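Local coordinates for endo-1,4-beta-mannanase (Eisenia fetida, PDB 5Y6T), which probably hydrolyses internal beta-1,4-mannosidic bonds in mannan polysaccharides, as expected of an endo-acting glycoside hydrolase of family GH5, at residues A[20-25]-A[360-365]; A[131-136]-A[198-203]; A[182-187]-A[239-244]; A[229-234]-A[275-280]; A[306-311]-A[338-343]. One frame throughout, in Å; residues are numbered along the deposited sequence.

Interaction 1: A[20-25]-A[360-365]; sequences EKVFMS and IDIILQ
The first strand of the barrel, 20-28, meets the C-terminal tail where Phe-23 packs on Ile-360 and where Val-22 and Met-24 pack on Ile-362. The contact is carried mostly by the delta methyls of the two isoleucines. Ile-360 CD1 lies 3.5 Å from Phe-23 CD1, the two side chains running side by side in the same direction, and the same methyl reaches Ser-25 CB at 4.0 Å. Ile-362 crosses both its partners at about a right angle: its CD1 stands 3.9 Å from Val-22 CB and 3.6 Å from Met-24 CE. The CB of Met-24 points away from the tail, but the chain bends at chi2 (-68°) and again at chi3, which swings CE back to the isoleucine. In the (beta/alpha)8 barrel of a GH5 enzyme this lays the start of the C-terminal tail against the beginning of the barrel. Leu-348 of helix 338-348 touches both Phe-23 and Ile-360, and the Phe-23 ring also meets Tyr-316 edge-to-face. The Asn-64 side chain also bridges the two backbones: its ND2 bonds to Phe-23 O and Ile-360 O while its OD1 accepts from Ser-25 N.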
# COMPACT_ATOMS: atom_id res chain seq x y z
N GLU A 20 12.08 10.09 -15.90
CA GLU A 20 11.46 11.27 -15.39
C GLU A 20 10.85 11.06 -13.97
O GLU A 20 10.30 9.99 -13.66
CB GLU A 20 10.38 11.63 -16.40
CG GLU A 20 9.54 12.86 -16.11
CD GLU A 20 8.69 13.31 -17.31
OE1 GLU A 20 8.09 12.43 -17.96
OE2 GLU A 20 8.62 14.53 -17.60
N LYS A 21 10.98 12.07 -13.14
CA LYS A 21 10.30 12.02 -11.85
C LYS A 21 8.80 12.07 -12.04
O LYS A 21 8.26 12.88 -12.84
CB LYS A 21 10.73 13.14 -10.92
CG LYS A 21 10.03 13.13 -9.58
CD LYS A 21 10.36 14.41 -8.80
CE LYS A 21 9.88 14.40 -7.39
NZ LYS A 21 10.66 13.50 -6.54
N VAL A 22 8.11 11.16 -11.36
CA VAL A 22 6.62 11.07 -11.47
C VAL A 22 6.04 11.10 -10.07
O VAL A 22 6.67 10.67 -9.13
CB VAL A 22 6.17 9.80 -12.24
CG1 VAL A 22 6.55 9.96 -13.71
CG2 VAL A 22 6.80 8.52 -11.70
N PHE A 23 4.80 11.58 -9.96
CA PHE A 23 4.10 11.65 -8.68
C PHE A 23 2.82 10.83 -8.79
O PHE A 23 2.07 11.03 -9.71
CB PHE A 23 3.76 13.11 -8.42
CG PHE A 23 3.04 13.36 -7.12
CD1 PHE A 23 1.67 13.29 -7.06
CD2 PHE A 23 3.77 13.61 -5.94
CE1 PHE A 23 1.00 13.51 -5.86
CE2 PHE A 23 3.10 13.87 -4.75
CZ PHE A 23 1.73 13.87 -4.73
N MET A 24 2.55 9.95 -7.83
CA MET A 24 1.35 9.14 -7.93
C MET A 24 0.18 9.88 -7.27
O MET A 24 0.09 9.98 -6.04
CB MET A 24 1.56 7.78 -7.19
CG MET A 24 2.71 6.96 -7.73
SD MET A 24 2.44 6.32 -9.39
CE MET A 24 3.23 7.59 -10.38
N SER A 25 -0.74 10.37 -8.09
CA SER A 25 -1.90 11.09 -7.62
C SER A 25 -3.16 10.30 -7.90
O SER A 25 -3.39 9.96 -9.02
CB SER A 25 -2.01 12.44 -8.30
OG SER A 25 -3.15 13.17 -7.91
N ILE A 360 2.52 14.38 -13.43
CA ILE A 360 1.20 13.85 -13.11
C ILE A 360 0.58 13.17 -14.32
O ILE A 360 0.09 12.03 -14.19
CB ILE A 360 0.25 14.97 -12.59
CG1 ILE A 360 0.83 15.61 -11.32
CG2 ILE A 360 -1.18 14.45 -12.42
CD1 ILE A 360 0.69 14.78 -10.07
N ASP A 361 0.62 13.82 -15.51
CA ASP A 361 -0.12 13.27 -16.67
C ASP A 361 0.77 12.23 -17.34
O ASP A 361 1.43 12.49 -18.36
CB ASP A 361 -0.52 14.35 -17.71
CG ASP A 361 -1.44 15.44 -17.14
OD1 ASP A 361 -2.01 15.33 -16.01
OD2 ASP A 361 -1.60 16.46 -17.80
N ILE A 362 0.80 11.06 -16.77
CA ILE A 362 1.67 10.00 -17.22
C ILE A 362 1.06 9.29 -18.42
O ILE A 362 -0.18 9.18 -18.54
CB ILE A 362 1.87 9.04 -16.04
CG1 ILE A 362 2.71 9.73 -14.97
CG2 ILE A 362 2.56 7.75 -16.48
CD1 ILE A 362 2.58 9.07 -13.62
N ILE A 363 1.94 8.77 -19.28
CA ILE A 363 1.54 8.00 -20.47
C ILE A 363 2.34 6.72 -20.41
O ILE A 363 3.56 6.71 -20.35
CB ILE A 363 1.82 8.77 -21.76
CG1 ILE A 363 0.95 10.02 -21.81
CG2 ILE A 363 1.46 7.93 -22.96
CD1 ILE A 363 -0.50 9.81 -22.10
N LEU A 364 1.62 5.63 -20.26
CA LEU A 364 2.22 4.35 -20.12
C LEU A 364 2.76 3.71 -21.38
O LEU A 364 3.62 2.87 -21.26
CB LEU A 364 1.25 3.38 -19.42
CG LEU A 364 0.95 3.90 -18.00
CD1 LEU A 364 0.08 2.86 -17.37
CD2 LEU A 364 2.18 4.06 -17.13
N GLN A 365 2.30 4.12 -22.55
CA GLN A 365 2.87 3.64 -23.83
C GLN A 365 4.38 3.86 -23.92
O GLN A 365 4.86 5.00 -23.91
CB GLN A 365 2.16 4.29 -25.05
CG GLN A 365 2.75 5.63 -25.51
CD GLN A 365 2.15 6.14 -26.81
OE1 GLN A 365 2.45 5.62 -27.89
NE2 GLN A 365 1.31 7.17 -26.72

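Interaction 2: A[131-136]-A[198-203]; sequences LIYDDS and SIPMQR
With CG anti to its carbonyl carbon (chi1 -64°) and the chain extended from there to NE, Arg-203 reaches across to the Tyr-133 ring, while Tyr-133, at chi1 -76°, brings the end of its ring near Arg-203 and Ile-199. CD of Arg-203 lies over one face of the ring, and the guanidinium follows at the CD2-CE2 side with its plane 35° from the ring plane. Arg-203 was modelled in two conformers, so the very close approach of its NE to the ring is doubtful. The hydroxyl end of the tyrosine passes on to the residues before the helix: OH is 3.4 Å from Pro-200 CD and 3.6 Å from Ile-199 CG2. These helices, 126-133 and 201-218, belong to the outer layer of the barrel, following strands 112-119 and 159-163. Deeper in, Ile-132 CD1 meets Ile-199 CD1 at 3.9 Å, and Phe-207 packs against Ile-132. A water 2.6 Å from Ile-132 O and 2.7 Å from Arg-203 O bridges the two carbonyls, though other acceptors may compete for its protons. Just beyond, Asp-134 is the N-cap of helix 135-152, its OD1 taking the Ser-136 hydroxyl at 2.8 Å and, weakly, Ser-136 N.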
# COMPACT_ATOMS: atom_id res chain seq x y z
N LEU A 131 -0.32 -17.79 9.10
CA LEU A 131 0.79 -17.50 8.16
C LEU A 131 1.86 -16.62 8.77
O LEU A 131 3.03 -16.69 8.37
CB LEU A 131 0.31 -16.88 6.91
CG LEU A 131 -0.72 -17.65 6.08
CD1 LEU A 131 -1.04 -16.89 4.82
CD2 LEU A 131 -0.23 -19.08 5.81
N ILE A 132 1.46 -15.76 9.69
CA ILE A 132 2.40 -14.86 10.37
C ILE A 132 3.24 -15.58 11.37
O ILE A 132 4.36 -15.16 11.70
CB ILE A 132 1.61 -13.69 11.01
CG1 ILE A 132 0.83 -12.88 9.96
CG2 ILE A 132 2.57 -12.74 11.70
CD1 ILE A 132 -0.14 -11.86 10.51
N TYR A 133 2.71 -16.64 11.94
CA TYR A 133 3.37 -17.42 12.96
C TYR A 133 4.04 -18.72 12.50
O TYR A 133 4.82 -19.29 13.24
CB TYR A 133 2.43 -17.77 14.10
CG TYR A 133 2.16 -16.62 15.02
CD1 TYR A 133 1.17 -15.69 14.71
CD2 TYR A 133 2.87 -16.45 16.19
CE1 TYR A 133 0.89 -14.63 15.57
CE2 TYR A 133 2.59 -15.36 17.04
CZ TYR A 133 1.57 -14.48 16.72
OH TYR A 133 1.29 -13.38 17.58
N ASP A 134 3.69 -19.25 11.35
CA ASP A 134 4.21 -20.57 10.98
C ASP A 134 4.83 -20.45 9.57
O ASP A 134 4.14 -20.36 8.53
CB ASP A 134 3.03 -21.55 11.05
CG ASP A 134 3.36 -22.96 10.60
OD1 ASP A 134 4.34 -23.16 9.87
OD2 ASP A 134 2.59 -23.86 11.00
N ASP A 135 6.15 -20.42 9.52
CA ASP A 135 6.86 -20.27 8.28
C ASP A 135 6.58 -21.36 7.26
O ASP A 135 6.71 -21.13 6.07
CB ASP A 135 8.37 -20.18 8.56
CG ASP A 135 8.80 -18.78 9.01
OD1 ASP A 135 7.99 -17.80 8.88
OD2 ASP A 135 9.97 -18.63 9.47
N SER A 136 6.30 -22.56 7.73
CA SER A 136 5.95 -23.66 6.79
C SER A 136 4.68 -23.33 6.02
O SER A 136 4.60 -23.54 4.79
CB SER A 136 5.87 -25.02 7.53
OG SER A 136 4.58 -25.33 8.04
N SER A 198 -2.34 -8.09 18.73
CA SER A 198 -1.11 -7.86 19.52
C SER A 198 -0.02 -8.82 19.09
O SER A 198 0.54 -9.57 19.91
CB SER A 198 -1.37 -8.04 21.03
OG SER A 198 -2.53 -7.35 21.43
N ILE A 199 0.30 -8.82 17.82
CA ILE A 199 1.32 -9.70 17.29
C ILE A 199 2.65 -8.98 17.44
O ILE A 199 2.73 -7.78 17.20
CB ILE A 199 1.02 -9.96 15.79
CG1 ILE A 199 -0.33 -10.67 15.64
CG2 ILE A 199 2.11 -10.84 15.12
CD1 ILE A 199 -0.77 -10.89 14.20
N PRO A 200 3.70 -9.71 17.81
CA PRO A 200 5.00 -9.05 17.91
C PRO A 200 5.44 -8.40 16.64
O PRO A 200 5.35 -9.02 15.57
CB PRO A 200 5.94 -10.21 18.24
CG PRO A 200 5.08 -11.22 18.93
CD PRO A 200 3.77 -11.14 18.19
N MET A 201 6.08 -7.25 16.76
CA MET A 201 6.64 -6.58 15.60
C MET A 201 7.57 -7.43 14.77
O MET A 201 7.48 -7.44 13.52
CB MET A 201 7.34 -5.27 16.04
CG MET A 201 7.96 -4.52 14.86
SD MET A 201 6.81 -3.94 13.61
CE MET A 201 6.20 -2.45 14.40
N GLN A 202 8.47 -8.17 15.43
CA GLN A 202 9.36 -9.06 14.69
C GLN A 202 8.64 -10.01 13.75
O GLN A 202 9.16 -10.25 12.61
CB GLN A 202 10.24 -9.83 15.64
CG GLN A 202 11.23 -10.74 14.93
CD GLN A 202 10.77 -12.14 14.66
OE1 GLN A 202 9.93 -12.70 15.41
NE2 GLN A 202 11.32 -12.73 13.61
N ARG A 203 7.46 -10.55 14.15
CA ARG A 203 6.74 -11.48 13.29
C ARG A 203 6.12 -10.77 12.07
O ARG A 203 6.10 -11.33 10.96
CB ARG A 203 5.68 -12.25 14.08
CG ARG A 203 6.27 -13.15 15.16
CD ARG A 203 5.18 -14.06 15.70
NE ARG A 203 5.63 -15.07 16.67
CZ ARG A 203 6.10 -16.28 16.34
NH1 ARG A 203 6.26 -16.65 15.07
NH2 ARG A 203 6.40 -17.14 17.29
O HOH W 1 6.12 -13.95 10.27

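Interaction 3: A[182-187]-A[239-244]; sequences CFDTQP and GWRNYY
Tyr-243 and Arg-241 converge on one carbonyl oxygen, that of Asp-184. The phenol arrives in the carbonyl plane, on a lone pair, with OH donating at 2.7 Å to Asp-184 O; NH1 of Arg-241 donates to Asp-184 O at 3.0 Å from above that plane, 42° out of it. The same NH1 makes a weak hydrogen bond to Asp-184 OD1 at 3.4 Å, part of a salt bridge, with carboxylate and guanidinium nearly perpendicular (86°). Pro-187 lies over one guanidinium face, its CG 3.9 Å from Arg-241 CZ, while Arg-241 CG sits over a face of the Tyr-243 ring. The ring edge is turned to the other segment, CD1 3.2 Å from Cys-182 O, which accepts from Gln-205 NE2. These are loops following barrel strands 159-163 and 223-228, and a disulfide from Cys-182 to Cys-248 ties the first of them to helix 246-253. A phenylalanine in place of Tyr-243 would probably cost Asp-184 O its in-plane donor and loosen the hold between the two loops. Asp-184 OD1 closes an Asx turn with Gln-186 N. Trp-240 presents its edge to Pro-187 O, 3.4 Å from CZ3, while its NE1 bonds to Ser-277 OG.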
# COMPACT_ATOMS: atom_id res chain seq x y z
N CYS A 182 14.97 -2.71 16.42
CA CYS A 182 14.07 -3.00 15.30
C CYS A 182 12.74 -3.60 15.75
O CYS A 182 11.70 -3.42 15.06
CB CYS A 182 14.70 -3.92 14.27
SG CYS A 182 15.88 -3.07 13.18
N PHE A 183 12.77 -4.30 16.89
CA PHE A 183 11.58 -5.05 17.41
C PHE A 183 10.94 -4.35 18.59
O PHE A 183 9.89 -4.75 19.04
CB PHE A 183 12.01 -6.48 17.81
CG PHE A 183 12.75 -7.22 16.78
CD1 PHE A 183 12.68 -6.94 15.43
CD2 PHE A 183 13.58 -8.24 17.16
CE1 PHE A 183 13.43 -7.63 14.51
CE2 PHE A 183 14.32 -8.97 16.25
CZ PHE A 183 14.27 -8.63 14.90
N ASP A 184 11.55 -3.29 19.05
CA ASP A 184 11.13 -2.57 20.23
C ASP A 184 10.06 -1.60 19.77
O ASP A 184 10.29 -0.75 18.92
CB ASP A 184 12.34 -1.87 20.85
CG ASP A 184 11.96 -1.00 22.04
OD1 ASP A 184 11.09 -0.14 21.89
OD2 ASP A 184 12.58 -1.18 23.12
N THR A 185 8.85 -1.70 20.34
CA THR A 185 7.74 -0.82 20.03
C THR A 185 7.37 0.25 21.10
O THR A 185 6.28 0.79 21.07
CB THR A 185 6.47 -1.60 19.67
OG1 THR A 185 6.12 -2.44 20.77
CG2 THR A 185 6.70 -2.49 18.41
N GLN A 186 8.32 0.57 21.96
CA GLN A 186 8.13 1.68 22.91
C GLN A 186 7.85 3.00 22.19
O GLN A 186 7.00 3.76 22.63
CB GLN A 186 9.25 1.77 23.94
CG GLN A 186 9.28 0.60 24.90
CD GLN A 186 8.06 0.50 25.80
OE1 GLN A 186 7.07 1.23 25.64
NE2 GLN A 186 8.13 -0.40 26.79
N PRO A 187 8.44 3.24 21.03
CA PRO A 187 8.01 4.51 20.34
C PRO A 187 6.55 4.60 19.92
O PRO A 187 6.06 5.68 19.68
CB PRO A 187 8.94 4.58 19.11
CG PRO A 187 10.13 3.78 19.52
CD PRO A 187 9.58 2.65 20.35
N GLY A 239 11.29 11.45 17.29
CA GLY A 239 11.09 10.51 18.38
C GLY A 239 10.47 9.20 18.00
O GLY A 239 10.13 8.37 18.85
N TRP A 240 10.28 8.99 16.70
CA TRP A 240 9.63 7.79 16.19
C TRP A 240 10.63 6.72 15.83
O TRP A 240 11.82 6.89 16.08
CB TRP A 240 8.68 8.10 15.02
CG TRP A 240 7.65 9.19 15.34
CD1 TRP A 240 7.44 10.32 14.59
CD2 TRP A 240 6.75 9.27 16.45
NE1 TRP A 240 6.44 11.07 15.16
CE2 TRP A 240 6.02 10.46 16.31
CE3 TRP A 240 6.44 8.41 17.55
CZ2 TRP A 240 5.03 10.87 17.23
CZ3 TRP A 240 5.44 8.82 18.45
CH2 TRP A 240 4.74 10.03 18.27
N ARG A 241 10.21 5.63 15.21
CA ARG A 241 11.14 4.67 14.67
C ARG A 241 10.65 4.18 13.30
O ARG A 241 9.44 4.02 13.07
CB ARG A 241 11.24 3.47 15.63
CG ARG A 241 12.10 2.29 15.12
CD ARG A 241 12.51 1.33 16.24
NE ARG A 241 13.43 2.01 17.14
CZ ARG A 241 13.41 1.97 18.48
NH1 ARG A 241 12.55 1.24 19.11
NH2 ARG A 241 14.27 2.68 19.18
N ASN A 242 11.57 3.87 12.44
CA ASN A 242 11.26 3.29 11.14
C ASN A 242 11.43 1.77 11.13
O ASN A 242 12.57 1.24 11.14
CB ASN A 242 12.07 3.95 10.03
CG ASN A 242 11.62 3.53 8.65
OD1 ASN A 242 10.87 2.59 8.46
ND2 ASN A 242 12.06 4.27 7.66
N TYR A 243 10.31 1.07 11.20
CA TYR A 243 10.30 -0.37 11.36
C TYR A 243 10.47 -1.11 10.06
O TYR A 243 10.62 -2.31 10.06
CB TYR A 243 9.02 -0.79 12.05
CG TYR A 243 9.01 -0.35 13.43
CD1 TYR A 243 9.67 -1.07 14.44
CD2 TYR A 243 8.30 0.80 13.80
CE1 TYR A 243 9.67 -0.61 15.72
CE2 TYR A 243 8.30 1.28 15.12
CZ TYR A 243 8.98 0.54 16.09
OH TYR A 243 8.98 1.00 17.40
N TYR A 244 10.54 -0.39 8.93
CA TYR A 244 10.49 -1.09 7.63
C TYR A 244 11.70 -0.72 6.76
O TYR A 244 11.69 -0.89 5.55
CB TYR A 244 9.15 -0.78 6.89
CG TYR A 244 7.98 -1.05 7.80
CD1 TYR A 244 7.57 -2.32 8.04
CD2 TYR A 244 7.41 -0.03 8.55
CE1 TYR A 244 6.57 -2.60 8.95
CE2 TYR A 244 6.37 -0.30 9.42
CZ TYR A 244 5.95 -1.59 9.62
OH TYR A 244 4.91 -1.83 10.55
O HOH W 2 12.80 2.27 22.24

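Interaction 4: A[229-234]-A[275-280]; sequences WSERAQ and TSSSPL
Glu-231 points its CB at the turn 275-278 and then folds over it. CG takes the position between backbone N and carbonyl carbon (chi1 67°), and a second bend at chi2 (-88°) keeps the chain close to the turn: CB lies 3.8 Å, CG 3.3 Å and CD 3.3 Å from Ser-277 O, a carbonyl that accepts from Tyr-287 OH. At the tip, OE1 lies 3.8 Å from Pro-279 CD. OE2 is gripped twice, by Thr-275 OG1 on its syn lone pair at 2.7 Å and by Ser-277 OG on its anti lone pair at 2.5 Å. Ser-277 OG also accepts from Trp-240 NE1, consistent with its own proton going to OE2. An alanine at Glu-231 would probably leave both hydroxyls without their shared acceptor and open a gap beside Pro-279. Next door, Arg-232 lays NH2 3.4 Å from Thr-275 CG2; Ser-230 OG holds that arginine by NH1 and closes an ST turn with its backbone N. Thr-275 to Ser-278 form a type I beta turn; with the carboxylate held against it, it joins loops that follow barrel strands 223-228 and 262-266, the end at which the active site of a (beta/alpha)8 hydrolase is found.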
# COMPACT_ATOMS: atom_id res chain seq x y z
N TRP A 229 0.21 3.14 9.35
CA TRP A 229 -0.97 3.89 9.73
C TRP A 229 -0.71 5.34 10.14
O TRP A 229 -1.63 6.15 10.16
CB TRP A 229 -1.71 3.14 10.82
CG TRP A 229 -1.64 3.74 12.22
CD1 TRP A 229 -2.72 4.29 12.89
CD2 TRP A 229 -0.52 3.77 13.14
NE1 TRP A 229 -2.32 4.64 14.15
CE2 TRP A 229 -1.00 4.32 14.34
CE3 TRP A 229 0.82 3.35 13.09
CZ2 TRP A 229 -0.16 4.51 15.45
CZ3 TRP A 229 1.63 3.55 14.18
CH2 TRP A 229 1.14 4.12 15.37
N SER A 230 0.53 5.67 10.40
CA SER A 230 0.97 7.05 10.76
C SER A 230 2.51 7.08 10.53
O SER A 230 3.12 6.04 10.21
CB SER A 230 0.62 7.32 12.22
OG SER A 230 1.50 6.65 13.07
N GLU A 231 3.09 8.28 10.62
CA GLU A 231 4.51 8.47 10.48
C GLU A 231 5.27 7.75 11.58
O GLU A 231 6.48 7.58 11.45
CB GLU A 231 4.87 9.97 10.52
CG GLU A 231 4.61 10.65 11.89
CD GLU A 231 3.19 11.20 12.08
OE1 GLU A 231 2.24 10.77 11.37
OE2 GLU A 231 3.05 12.00 13.05
N ARG A 232 4.59 7.39 12.70
CA ARG A 232 5.26 6.91 13.87
C ARG A 232 6.04 5.62 13.68
O ARG A 232 6.90 5.30 14.50
CB ARG A 232 4.28 6.70 15.01
CG ARG A 232 3.51 7.94 15.45
CD ARG A 232 2.64 7.50 16.61
NE ARG A 232 1.64 8.48 17.03
CZ ARG A 232 0.43 8.69 16.51
NH1 ARG A 232 0.01 8.09 15.40
NH2 ARG A 232 -0.36 9.60 17.10
N ALA A 233 5.72 4.85 12.61
CA ALA A 233 6.45 3.65 12.30
C ALA A 233 7.35 3.68 11.05
O ALA A 233 7.91 2.63 10.67
CB ALA A 233 5.44 2.51 12.17
N GLN A 234 7.51 4.87 10.45
CA GLN A 234 8.30 5.00 9.24
C GLN A 234 9.22 6.19 9.24
O GLN A 234 9.50 6.76 8.20
CB GLN A 234 7.40 4.96 8.02
CG GLN A 234 7.09 3.54 7.62
CD GLN A 234 6.43 3.33 6.26
OE1 GLN A 234 6.76 3.99 5.32
NE2 GLN A 234 5.57 2.28 6.15
N THR A 275 -1.25 14.96 14.31
CA THR A 275 0.06 15.05 14.96
C THR A 275 0.93 16.13 14.34
O THR A 275 0.86 16.42 13.12
CB THR A 275 0.81 13.71 14.82
OG1 THR A 275 0.75 13.27 13.46
CG2 THR A 275 0.18 12.65 15.72
N SER A 276 1.81 16.70 15.16
CA SER A 276 2.68 17.77 14.67
C SER A 276 3.72 17.24 13.64
O SER A 276 4.26 18.03 12.87
CB SER A 276 3.33 18.50 15.85
OG SER A 276 4.12 17.57 16.59
N SER A 277 3.93 15.91 13.61
CA SER A 277 4.84 15.26 12.70
C SER A 277 4.10 14.53 11.52
O SER A 277 4.73 13.78 10.77
CB SER A 277 5.71 14.26 13.47
OG SER A 277 4.88 13.34 14.18
N SER A 278 2.80 14.83 11.37
CA SER A 278 2.00 14.34 10.24
C SER A 278 2.65 14.71 8.93
O SER A 278 3.09 15.89 8.78
CB SER A 278 0.61 14.96 10.25
OG SER A 278 -0.08 14.60 9.05
N PRO A 279 2.63 13.78 7.94
CA PRO A 279 3.17 14.16 6.65
C PRO A 279 2.41 15.22 5.92
O PRO A 279 2.97 15.82 4.96
CB PRO A 279 3.22 12.85 5.88
CG PRO A 279 2.13 11.99 6.48
CD PRO A 279 2.17 12.37 7.95
N LEU A 280 1.17 15.49 6.33
CA LEU A 280 0.50 16.67 5.79
C LEU A 280 0.87 18.00 6.47
O LEU A 280 0.52 19.07 5.95
CB LEU A 280 -0.99 16.46 5.83
CG LEU A 280 -1.57 15.49 4.81
CD1 LEU A 280 -3.03 15.23 5.10
CD2 LEU A 280 -1.43 16.02 3.38

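Interaction 5: A[306-311]-A[338-343]; sequences RSITDQ and FATQAQ
Ile-308 pushes its CG2 against the carbonyl of Thr-340, 3.3 Å from that O, and against the start of the Gln-343 side chain, 3.9 Å from its CB. With CG1 anti to the backbone N (chi1 -166°), CG2 sits between the isoleucine's own backbone N and carbonyl carbon, from where it meets both partners, and CG1 passes 4.2 Å from Gln-341 CA. Thr-340 adds its methyl, CG2 lying 4.1 Å from Ile-308 CB, and Gln-343 crosses the isoleucine obliquely. This is one apolar side chain seated on a turn of the other helix. Helices 308-317 and 338-348 follow barrel strands 293-297 and 322-325, so the contact joins neighbouring helices of the outer layer, near the start of each helix. The start of its helix probably helps to place Ile-308: Ser-307 and Asp-310 form a capping box, Ser-307 OG taking Asp-310 N at 3.0 Å and Asp-310 OD2 taking Ser-307 N at 3.1 Å. Gln-300 OE1 accepts from Ile-308 N as well. On the far helix, the CB of Gln-341 points away from the contact, and its amide bonds through OE1 to Ser-325 OG and through NE2 to Gln-327 O.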
# COMPACT_ATOMS: atom_id res chain seq x y z
N ARG A 306 -8.68 21.28 6.93
CA ARG A 306 -8.06 21.70 5.73
C ARG A 306 -8.77 20.98 4.56
O ARG A 306 -9.38 19.95 4.72
CB ARG A 306 -6.56 21.40 5.70
CG ARG A 306 -6.21 19.93 5.79
CD ARG A 306 -4.71 19.73 6.06
NE ARG A 306 -4.38 20.29 7.36
CZ ARG A 306 -3.25 20.91 7.69
NH1 ARG A 306 -2.25 21.00 6.84
NH2 ARG A 306 -3.12 21.37 8.92
N SER A 307 -8.69 21.55 3.37
CA SER A 307 -9.44 21.02 2.26
C SER A 307 -8.65 19.90 1.60
O SER A 307 -7.40 19.85 1.72
CB SER A 307 -9.72 22.05 1.21
OG SER A 307 -8.53 22.40 0.58
N ILE A 308 -9.38 19.07 0.86
CA ILE A 308 -8.76 18.03 0.03
C ILE A 308 -7.69 18.61 -0.92
O ILE A 308 -6.62 18.01 -1.17
CB ILE A 308 -9.83 17.26 -0.79
CG1 ILE A 308 -9.20 15.96 -1.36
CG2 ILE A 308 -10.47 18.13 -1.90
CD1 ILE A 308 -9.10 14.86 -0.34
N THR A 309 -7.93 19.80 -1.47
CA THR A 309 -6.96 20.42 -2.37
C THR A 309 -5.70 20.80 -1.61
O THR A 309 -4.60 20.69 -2.14
CB THR A 309 -7.64 21.61 -3.08
OG1 THR A 309 -8.65 21.07 -3.97
CG2 THR A 309 -6.66 22.41 -3.85
N ASP A 310 -5.87 21.35 -0.39
CA ASP A 310 -4.73 21.66 0.45
C ASP A 310 -3.83 20.41 0.68
O ASP A 310 -2.59 20.53 0.70
CB ASP A 310 -5.17 22.14 1.84
CG ASP A 310 -5.76 23.54 1.84
OD1 ASP A 310 -5.50 24.36 0.91
OD2 ASP A 310 -6.57 23.73 2.79
N GLN A 311 -4.46 19.26 0.87
CA GLN A 311 -3.75 18.07 1.19
C GLN A 311 -2.98 17.57 -0.03
O GLN A 311 -1.77 17.31 0.06
CB GLN A 311 -4.74 17.05 1.70
CG GLN A 311 -5.43 17.39 3.02
CD GLN A 311 -6.57 16.49 3.39
OE1 GLN A 311 -7.39 16.10 2.53
NE2 GLN A 311 -6.65 16.11 4.67
N PHE A 338 -16.39 10.35 -3.47
CA PHE A 338 -15.59 10.35 -4.71
C PHE A 338 -15.47 11.81 -5.21
O PHE A 338 -14.39 12.28 -5.62
CB PHE A 338 -16.22 9.47 -5.77
CG PHE A 338 -15.36 9.30 -6.95
CD1 PHE A 338 -15.35 10.26 -7.96
CD2 PHE A 338 -14.53 8.20 -7.06
CE1 PHE A 338 -14.50 10.10 -9.09
CE2 PHE A 338 -13.72 8.05 -8.18
CZ PHE A 338 -13.69 9.01 -9.17
N ALA A 339 -16.60 12.54 -5.20
CA ALA A 339 -16.62 13.92 -5.75
C ALA A 339 -15.63 14.84 -5.02
O ALA A 339 -14.94 15.65 -5.62
CB ALA A 339 -18.03 14.52 -5.66
N THR A 340 -15.54 14.67 -3.72
CA THR A 340 -14.59 15.47 -2.96
C THR A 340 -13.16 15.10 -3.37
O THR A 340 -12.31 15.97 -3.65
CB THR A 340 -14.84 15.31 -1.43
OG1 THR A 340 -16.06 15.96 -1.10
CG2 THR A 340 -13.71 15.90 -0.57
N GLN A 341 -12.86 13.82 -3.38
CA GLN A 341 -11.52 13.36 -3.76
C GLN A 341 -11.15 13.82 -5.17
O GLN A 341 -9.99 14.20 -5.43
CB GLN A 341 -11.40 11.86 -3.63
CG GLN A 341 -11.51 11.43 -2.16
CD GLN A 341 -11.77 9.95 -1.97
OE1 GLN A 341 -10.85 9.17 -2.00
NE2 GLN A 341 -13.02 9.58 -1.89
N ALA A 342 -12.11 13.74 -6.09
CA ALA A 342 -11.90 14.22 -7.45
C ALA A 342 -11.36 15.66 -7.42
O ALA A 342 -10.60 15.99 -8.27
CB ALA A 342 -13.17 14.17 -8.28
N GLN A 343 -11.79 16.52 -6.50
CA GLN A 343 -11.29 17.93 -6.50
C GLN A 343 -9.78 17.97 -6.32
O GLN A 343 -9.07 18.79 -6.87
CB GLN A 343 -11.98 18.79 -5.47
CG GLN A 343 -13.49 18.88 -5.64
CD GLN A 343 -14.07 19.72 -4.48
OE1 GLN A 343 -14.04 19.32 -3.33
NE2 GLN A 343 -14.50 20.90 -4.79

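Interaction 1 joins the first barrel strand to the C-terminal tail, so the other four are nested within it along the chain. Interactions 2 and 3 alternate their segments, as do 3 and 4. Met-201 packs on Tyr-243 and Thr-185 between 2 and 3, and Ala-233 O probably accepts from Tyr-243 N between 3 and 4, whose centres are 13 Å apart. Interaction 5 comes last before the tail, and touches 4 where Leu-280 packs on Arg-306 and Gln-311. Interactions 1 and 2 lie on opposite sides of the chain's centre, their centres 36 Å apart. Interactions 2 to 4 thus probably tie successive loops and helices together, while 1 and 5, sharing helix 338-348, hold the tail and last helices.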